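PDB 4PW0: Alpha/beta hydrolase fold protein, which is probably a hydrolase of the alpha/beta hydrolase fold, although its substrate and physiological role are not established. Local coordinates for residues F104-F109 against D125-I130. Numbering follows the deposited sequence.
Sequences FDVLGF and DMIRKI
Asp105 OD1 takes two N-H groups from consecutive residues of segment 125-130, NE of Arg128 and the backbone N of Lys129. The arginine bond is nearly straight, 172° at the hydrogen, and comes in on the syn side of the carboxylate. Lys129 N reaches Asp105 OD1 from the anti side at 2.9 Å, somewhat out of the carboxylate plane. Asp105 OD2 pairs with Arg128 NH2 at 2.7 Å, which completes a side-on, two-pronged salt bridge with carboxylate and guanidinium planes only 23° apart. A turn at chi3 of Arg128 (65°) swings NE toward the acid, while the aliphatic chain of Lys129 passes over one face of the guanidinium and carries NZ on to the carbonyl oxygens of Phe279, Leu280 and Tyr283 at the C-terminal end.

Strands 104-109 and 127-133 are parallel neighbours in the central sheet, joined by helix 111-122 in a beta-alpha-beta crossover, and Gly108 leads into what is probably the nucleophile elbow. Phe104 pairs with Ile127 but Val106 with Ile130, a beta bulge. Arg128 N bonds to Phe104 O, and Val106 N to Lys129 O at 3.0 Å; the extra residue turns Lys129 N to the Asp105 side chain. An alanine in place of Asp105 would probably leave the Arg128 guanidinium without its counter-charge and Lys129 N without its acceptor at the bulge.

At the Phe104 end, the carbonyl O of Met126, a selenomethionine, lies over the Phe104 ring, 3.4 Å above the plane near the rim, and also accepts from Phe104 N. The side chains of Phe104, Val106, Ile127 and Ile130 make an apolar face: Ile127 CG1 meets Phe104 CE2 at 3.9 Å, and Val106 CG2 lies beside Ile130 CG1, with helix 111-122 covering this face.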
ATOM      1  N   PHE A 104      -8.850  15.647 -15.348  1.00 20.98           N
ATOM      2  CA  PHE A 104      -8.819  14.196 -15.443  1.00 19.94           C
ATOM      3  C   PHE A 104      -7.834  13.641 -14.423  1.00 19.37           C
ATOM      4  O   PHE A 104      -6.992  14.353 -13.922  1.00 19.69           O
ATOM      5  CB  PHE A 104      -8.421  13.769 -16.877  1.00 19.84           C
ATOM      6  CG  PHE A 104      -7.195  14.463 -17.410  1.00 19.42           C
ATOM      7  CD1 PHE A 104      -7.304  15.673 -18.088  1.00 22.52           C
ATOM      8  CD2 PHE A 104      -5.924  13.935 -17.245  1.00 20.89           C
ATOM      9  CE1 PHE A 104      -6.199  16.326 -18.595  1.00 22.92           C
ATOM     10  CE2 PHE A 104      -4.821  14.573 -17.752  1.00 19.85           C
ATOM     11  CZ  PHE A 104      -4.952  15.781 -18.440  1.00 21.47           C
ATOM     12  N   ASP A 105      -7.996  12.362 -14.120  1.00 18.46           N
ATOM     13  CA  ASP A 105      -7.000  11.627 -13.348  1.00 17.81           C
ATOM     14  C   ASP A 105      -6.034  10.984 -14.351  1.00 16.50           C
ATOM     15  O   ASP A 105      -6.361  10.779 -15.524  1.00 17.31           O
ATOM     16  CB  ASP A 105      -7.675  10.535 -12.529  1.00 18.75           C
ATOM     17  CG  ASP A 105      -8.610  11.087 -11.471  1.00 20.22           C
ATOM     18  OD1 ASP A 105      -8.276  12.126 -10.823  1.00 19.57           O
ATOM     19  OD2 ASP A 105      -9.643  10.418 -11.225  1.00 21.52           O
ATOM     20  N   VAL A 106      -4.841  10.611 -13.850  1.00 16.06           N
ATOM     21  CA  VAL A 106      -3.844   9.962 -14.706  1.00 16.24           C
ATOM     22  C   VAL A 106      -3.265   8.718 -14.029  1.00 15.31           C
ATOM     23  O   VAL A 106      -3.103   8.678 -12.816  1.00 16.42           O
ATOM     24  CB  VAL A 106      -2.695  10.907 -15.110  1.00 16.40           C
ATOM     25  CG1 VAL A 106      -3.243  12.078 -15.907  1.00 17.88           C
ATOM     26  CG2 VAL A 106      -1.919  11.423 -13.902  1.00 17.52           C
ATOM     27  N   LEU A 107      -2.927   7.749 -14.888  1.00 14.52           N
ATOM     28  CA  LEU A 107      -2.233   6.521 -14.452  1.00 15.02           C
ATOM     29  C   LEU A 107      -1.067   6.336 -15.413  1.00 14.31           C
ATOM     30  O   LEU A 107      -1.262   6.207 -16.619  1.00 15.71           O
ATOM     31  CB  LEU A 107      -3.174   5.317 -14.520  1.00 16.77           C
ATOM     32  CG  LEU A 107      -2.603   3.936 -14.111  1.00 20.03           C
ATOM     33  CD1 LEU A 107      -3.774   2.969 -13.962  1.00 23.20           C
ATOM     34  CD2 LEU A 107      -1.699   3.422 -15.122  1.00 20.71           C
ATOM     35  N   GLY A 108       0.157   6.333 -14.897  1.00 14.13           N
ATOM     36  CA  GLY A 108       1.324   6.177 -15.734  1.00 15.55           C
ATOM     37  C   GLY A 108       2.123   4.959 -15.276  1.00 14.58           C
ATOM     38  O   GLY A 108       2.505   4.878 -14.105  1.00 15.07           O
ATOM     39  N   PHE A 109       2.427   4.073 -16.236  1.00 14.12           N
ATOM     40  CA  PHE A 109       3.260   2.899 -15.975  1.00 13.33           C
ATOM     41  C   PHE A 109       4.599   3.070 -16.687  1.00 13.47           C
ATOM     42  O   PHE A 109       4.636   3.303 -17.892  1.00 14.57           O
ATOM     43  CB  PHE A 109       2.523   1.658 -16.498  1.00 14.05           C
ATOM     44  CG  PHE A 109       3.309   0.345 -16.392  1.00 14.55           C
ATOM     45  CD1 PHE A 109       4.094   0.073 -15.292  1.00 14.47           C
ATOM     46  CD2 PHE A 109       3.195  -0.628 -17.384  1.00 14.91           C
ATOM     47  CE1 PHE A 109       4.795  -1.120 -15.194  1.00 15.76           C
ATOM     48  CE2 PHE A 109       3.856  -1.833 -17.268  1.00 17.33           C
ATOM     49  CZ  PHE A 109       4.670  -2.075 -16.169  1.00 15.60           C
ATOM     50  N   ASP A 125      -3.294  22.139 -13.056  1.00 23.89           N
ATOM     51  CA  ASP A 125      -4.701  22.341 -12.893  1.00 24.75           C
ATOM     52  C   ASP A 125      -5.577  21.442 -13.772  1.00 23.82           C
ATOM     53  O   ASP A 125      -6.803  21.380 -13.565  1.00 25.86           O
ATOM     54  CB  ASP A 125      -5.023  23.815 -13.162  1.00 28.72           C
ATOM     55  CG  ASP A 125      -4.401  24.757 -12.132  1.00 34.52           C
ATOM     56  OD1 ASP A 125      -3.975  24.312 -11.038  1.00 36.61           O
ATOM     57  OD2 ASP A 125      -4.369  25.976 -12.410  1.00 40.55           O
HETATM   58  N   MSE A 126      -4.964  20.720 -14.725  1.00 22.89           N
HETATM   59  CA  MSE A 126      -5.724  19.784 -15.545  1.00 22.90           C
HETATM   60  C   MSE A 126      -5.807  18.384 -14.934  1.00 19.30           C
HETATM   61  O   MSE A 126      -6.620  17.586 -15.368  1.00 21.72           O
HETATM   62  CB  MSE A 126      -5.054  19.644 -16.916  1.00 24.65           C
HETATM   63  CG  MSE A 126      -5.227  20.994 -17.646  1.00 26.57           C
HETATM   64 SE   MSE A 126      -4.415  20.937 -19.455  0.65 34.05          SE
HETATM   65  CE  MSE A 126      -5.972  20.087 -19.983  1.00 29.69           C
ATOM     66  N   ILE A 127      -4.991  18.115 -13.900  1.00 20.38           N
ATOM     67  CA  ILE A 127      -4.921  16.783 -13.277  1.00 18.80           C
ATOM     68  C   ILE A 127      -5.514  16.850 -11.864  1.00 18.75           C
ATOM     69  O   ILE A 127      -5.204  17.776 -11.093  1.00 20.92           O
ATOM     70  CB  ILE A 127      -3.459  16.301 -13.240  1.00 20.14           C
ATOM     71  CG1 ILE A 127      -2.982  16.006 -14.671  1.00 21.91           C
ATOM     72  CG2 ILE A 127      -3.324  15.040 -12.381  1.00 20.52           C
ATOM     73  CD1 ILE A 127      -1.509  15.727 -14.787  1.00 23.56           C
ATOM     74  N   ARG A 128      -6.339  15.863 -11.526  1.00 18.90           N
ATOM     75  CA  ARG A 128      -6.847  15.714 -10.195  1.00 19.24           C
ATOM     76  C   ARG A 128      -5.950  14.761  -9.368  1.00 18.74           C
ATOM     77  O   ARG A 128      -5.205  15.229  -8.496  1.00 20.53           O
ATOM     78  CB  ARG A 128      -8.295  15.275 -10.236  1.00 19.95           C
ATOM     79  CG  ARG A 128      -8.908  15.254  -8.854  1.00 21.64           C
ATOM     80  CD  ARG A 128     -10.320  14.685  -8.810  1.00 24.27           C
ATOM     81  NE  ARG A 128     -10.362  13.275  -9.164  1.00 21.79           N
ATOM     82  CZ  ARG A 128     -11.247  12.394  -8.708  1.00 24.40           C
ATOM     83  NH1 ARG A 128     -12.223  12.766  -7.870  1.00 34.56           N
ATOM     84  NH2 ARG A 128     -11.143  11.112  -9.075  1.00 28.27           N
ATOM     85  N   LYS A 129      -6.020  13.454  -9.661  1.00 18.86           N
ATOM     86  CA  LYS A 129      -5.198  12.482  -8.918  1.00 16.39           C
ATOM     87  C   LYS A 129      -4.266  11.763  -9.884  1.00 16.26           C
ATOM     88  O   LYS A 129      -4.541  11.646 -11.084  1.00 17.44           O
ATOM     89  CB  LYS A 129      -6.098  11.447  -8.238  1.00 16.95           C
ATOM     90  CG  LYS A 129      -7.053  12.069  -7.203  1.00 19.51           C
ATOM     91  CD  LYS A 129      -7.866  11.016  -6.462  1.00 19.92           C
ATOM     92  CE  LYS A 129      -8.917  11.595  -5.591  1.00 24.05           C
ATOM     93  NZ  LYS A 129      -9.735  10.671  -4.816  1.00 19.58           N
ATOM     94  N   ILE A 130      -3.182  11.247  -9.310  1.00 15.95           N
ATOM     95  CA  ILE A 130      -2.103  10.627 -10.085  1.00 15.34           C
ATOM     96  C   ILE A 130      -1.800   9.231  -9.538  1.00 14.87           C
ATOM     97  O   ILE A 130      -1.640   9.055  -8.329  1.00 15.84           O
ATOM     98  CB  ILE A 130      -0.823  11.473  -9.963  1.00 16.18           C
ATOM     99  CG1 ILE A 130      -1.086  12.918 -10.404  1.00 17.64           C
ATOM    100  CG2 ILE A 130       0.356  10.862 -10.686  1.00 17.19           C
ATOM    101  CD1 ILE A 130       0.093  13.835 -10.138  1.00 19.44           C
TER